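3-oxoacyl-[acyl-carrier protein] synthase (Thermus thermophilus, PDB 1UB7) probably catalyses the condensation of acetyl-CoA with malonyl-ACP that starts each fatty acid chain, working as a homodimer. Local coordinates at residues T50-E59 with T89-F97. Numbering follows the deposited sequence.
Sequences TSDLAFKAVE and TAALVQARF
Arg96 reaches from the last turn of helix 89-96 across the Phe55 ring to Glu59. Its CB sits over one ring face, a CH-pi contact 4.1 Å from the Phe55 centroid. Arg96 CG, anti to the backbone N (chi1 165°), stays beside that ring, 4.0 Å from Phe55 CD1, and also lies over the rim of one face of the Phe97 ring. Beyond the bend at chi2, Arg96 NE gives its hydrogen to a water, and Arg96 NH2 donates to the anti lone pair of Glu59 OE2 in a 3.1 Å salt bridge, with carboxylate and guanidinium planes 58° apart. Phe55 CE1 meanwhile lies 3.6 Å from Val93 CA, wedged against the helix backbone. With Phe55 cut back to alanine, a gap is likely to open beside Val93, and Arg96 CB would probably lose the face it lies over. On the other face of Phe97, Val58 CG1 makes a second CH-pi contact, 3.8 Å from the centroid. Helix 89-96 lies at the dimer interface, Leu92 packing on Pro198 of the second subunit. Segments 50-59 and 89-96 cross at -42° and pack side by side on the sheet of this thiolase-like fold: Ala54 and Val58 touch strand 131-138, and Val93 touches both 131-138 and its neighbour 72-78.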
# COMPACT_ATOMS: atom_id res chain seq x y z
N THR A 50 -10.64 7.09 -9.43
CA THR A 50 -9.45 7.46 -8.66
C THR A 50 -8.18 7.66 -9.49
O THR A 50 -7.43 8.60 -9.26
CB THR A 50 -9.17 6.44 -7.56
OG1 THR A 50 -10.19 6.55 -6.55
CG2 THR A 50 -7.79 6.70 -6.93
N SER A 51 -7.97 6.78 -10.47
CA SER A 51 -6.80 6.89 -11.32
C SER A 51 -6.86 8.20 -12.12
O SER A 51 -5.84 8.87 -12.34
CB SER A 51 -6.70 5.68 -12.26
OG SER A 51 -7.90 5.50 -12.98
N ASP A 52 -8.07 8.57 -12.55
CA ASP A 52 -8.23 9.81 -13.32
C ASP A 52 -7.93 11.01 -12.44
O ASP A 52 -7.27 11.96 -12.87
CB ASP A 52 -9.65 9.92 -13.85
CG ASP A 52 -10.03 8.73 -14.69
OD1 ASP A 52 -9.47 8.60 -15.81
OD2 ASP A 52 -10.86 7.93 -14.23
N LEU A 53 -8.42 10.97 -11.20
CA LEU A 53 -8.16 12.07 -10.30
C LEU A 53 -6.65 12.13 -10.11
O LEU A 53 -6.07 13.22 -10.06
CB LEU A 53 -8.86 11.84 -8.96
CG LEU A 53 -10.36 11.53 -9.01
CD1 LEU A 53 -10.89 11.35 -7.59
CD2 LEU A 53 -11.11 12.66 -9.72
N ALA A 54 -6.00 10.96 -10.03
CA ALA A 54 -4.55 10.90 -9.85
C ALA A 54 -3.84 11.46 -11.08
O ALA A 54 -2.88 12.24 -10.95
CB ALA A 54 -4.10 9.46 -9.58
N PHE A 55 -4.30 11.08 -12.28
CA PHE A 55 -3.68 11.59 -13.50
C PHE A 55 -3.79 13.11 -13.54
O PHE A 55 -2.80 13.81 -13.76
CB PHE A 55 -4.35 11.02 -14.76
CG PHE A 55 -4.27 9.51 -14.90
CD1 PHE A 55 -3.32 8.76 -14.19
CD2 PHE A 55 -5.16 8.84 -15.74
CE1 PHE A 55 -3.27 7.37 -14.32
CE2 PHE A 55 -5.11 7.45 -15.88
CZ PHE A 55 -4.16 6.71 -15.17
N LYS A 56 -5.00 13.62 -13.30
CA LYS A 56 -5.24 15.05 -13.31
C LYS A 56 -4.41 15.82 -12.28
O LYS A 56 -3.98 16.94 -12.54
CB LYS A 56 -6.73 15.35 -13.15
CG LYS A 56 -7.47 15.34 -14.49
CD LYS A 56 -8.80 14.62 -14.40
CE LYS A 56 -9.38 14.35 -15.79
NZ LYS A 56 -10.65 13.54 -15.69
N ALA A 57 -4.18 15.22 -11.12
CA ALA A 57 -3.39 15.91 -10.10
C ALA A 57 -1.95 16.00 -10.58
O ALA A 57 -1.29 17.01 -10.39
CB ALA A 57 -3.45 15.17 -8.78
N VAL A 58 -1.45 14.95 -11.23
CA VAL A 58 -0.07 15.00 -11.70
C VAL A 58 0.06 15.99 -12.87
O VAL A 58 1.09 16.68 -12.98
CB VAL A 58 0.46 13.60 -12.10
CG1 VAL A 58 1.91 13.73 -12.57
CG2 VAL A 58 0.40 12.66 -10.90
N GLU A 59 -0.95 16.07 -13.73
CA GLU A 59 -0.90 17.04 -14.85
C GLU A 59 -0.79 18.45 -14.29
O GLU A 59 -0.05 19.28 -14.82
CB GLU A 59 -2.15 16.94 -15.73
CG GLU A 59 -2.13 15.76 -16.66
CD GLU A 59 -3.49 15.44 -17.23
OE1 GLU A 59 -4.46 16.13 -16.87
OE2 GLU A 59 -3.59 14.49 -18.04
N THR A 89 -3.25 1.33 -8.74
CA THR A 89 -3.39 2.62 -9.37
C THR A 89 -2.03 3.26 -9.62
O THR A 89 -1.90 4.04 -10.56
CB THR A 89 -4.27 3.52 -8.48
OG1 THR A 89 -5.46 2.80 -8.14
CG2 THR A 89 -4.66 4.79 -9.19
N ALA A 90 -1.02 2.96 -8.80
CA ALA A 90 0.31 3.55 -9.03
C ALA A 90 0.87 3.07 -10.35
O ALA A 90 1.51 3.82 -11.07
CB ALA A 90 1.27 3.22 -7.90
N ALA A 91 0.63 1.81 -10.67
CA ALA A 91 1.12 1.28 -11.94
C ALA A 91 0.45 2.02 -13.11
O ALA A 91 1.09 2.31 -14.12
CB ALA A 91 0.86 -0.21 -12.02
N LEU A 92 -0.83 2.37 -12.96
CA LEU A 92 -1.54 3.09 -14.02
C LEU A 92 -0.95 4.49 -14.19
O LEU A 92 -0.82 5.00 -15.30
CB LEU A 92 -3.04 3.19 -13.69
CG LEU A 92 -3.78 1.87 -13.40
CD1 LEU A 92 -5.25 2.14 -13.04
CD2 LEU A 92 -3.69 0.97 -14.61
N VAL A 93 -0.57 5.11 -13.07
CA VAL A 93 0.02 6.46 -13.11
C VAL A 93 1.40 6.38 -13.76
O VAL A 93 1.76 7.24 -14.56
CB VAL A 93 0.16 7.06 -11.69
CG1 VAL A 93 1.01 8.32 -11.72
CG2 VAL A 93 -1.21 7.36 -11.11
N GLN A 94 2.17 5.35 -13.41
CA GLN A 94 3.50 5.16 -13.97
C GLN A 94 3.42 5.04 -15.51
O GLN A 94 4.22 5.65 -16.23
CB GLN A 94 4.13 3.90 -13.36
CG GLN A 94 5.39 3.41 -14.05
CD GLN A 94 5.07 2.64 -15.31
OE1 GLN A 94 4.25 1.72 -15.29
NE2 GLN A 94 5.71 3.01 -16.41
N ALA A 95 2.45 4.28 -15.98
CA ALA A 95 2.24 4.07 -17.41
C ALA A 95 1.87 5.39 -18.10
O ALA A 95 2.54 5.83 -19.05
CB ALA A 95 1.12 3.01 -17.63
N ARG A 96 0.80 6.02 -17.60
CA ARG A 96 0.31 7.28 -18.13
C ARG A 96 1.43 8.29 -18.38
O ARG A 96 1.46 8.94 -19.42
CB ARG A 96 -0.72 7.88 -17.18
CG ARG A 96 -1.05 9.36 -17.43
CD ARG A 96 -1.78 9.60 -18.75
NE ARG A 96 -1.97 11.04 -18.99
CZ ARG A 96 -1.05 11.87 -19.47
NH1 ARG A 96 0.17 11.43 -19.79
NH2 ARG A 96 -1.33 13.16 -19.63
N PHE A 97 2.35 8.42 -17.45
CA PHE A 97 3.41 9.38 -17.65
C PHE A 97 4.70 8.75 -18.18
O PHE A 97 5.76 9.38 -18.17
CB PHE A 97 3.63 10.15 -16.36
CG PHE A 97 2.43 10.97 -15.98
CD1 PHE A 97 2.22 12.21 -16.56
CD2 PHE A 97 1.46 10.46 -15.11
CE1 PHE A 97 1.04 12.93 -16.29
CE2 PHE A 97 0.28 11.16 -14.84
CZ PHE A 97 0.07 12.40 -15.43
O HOH W 1 -4.52 11.31 -18.55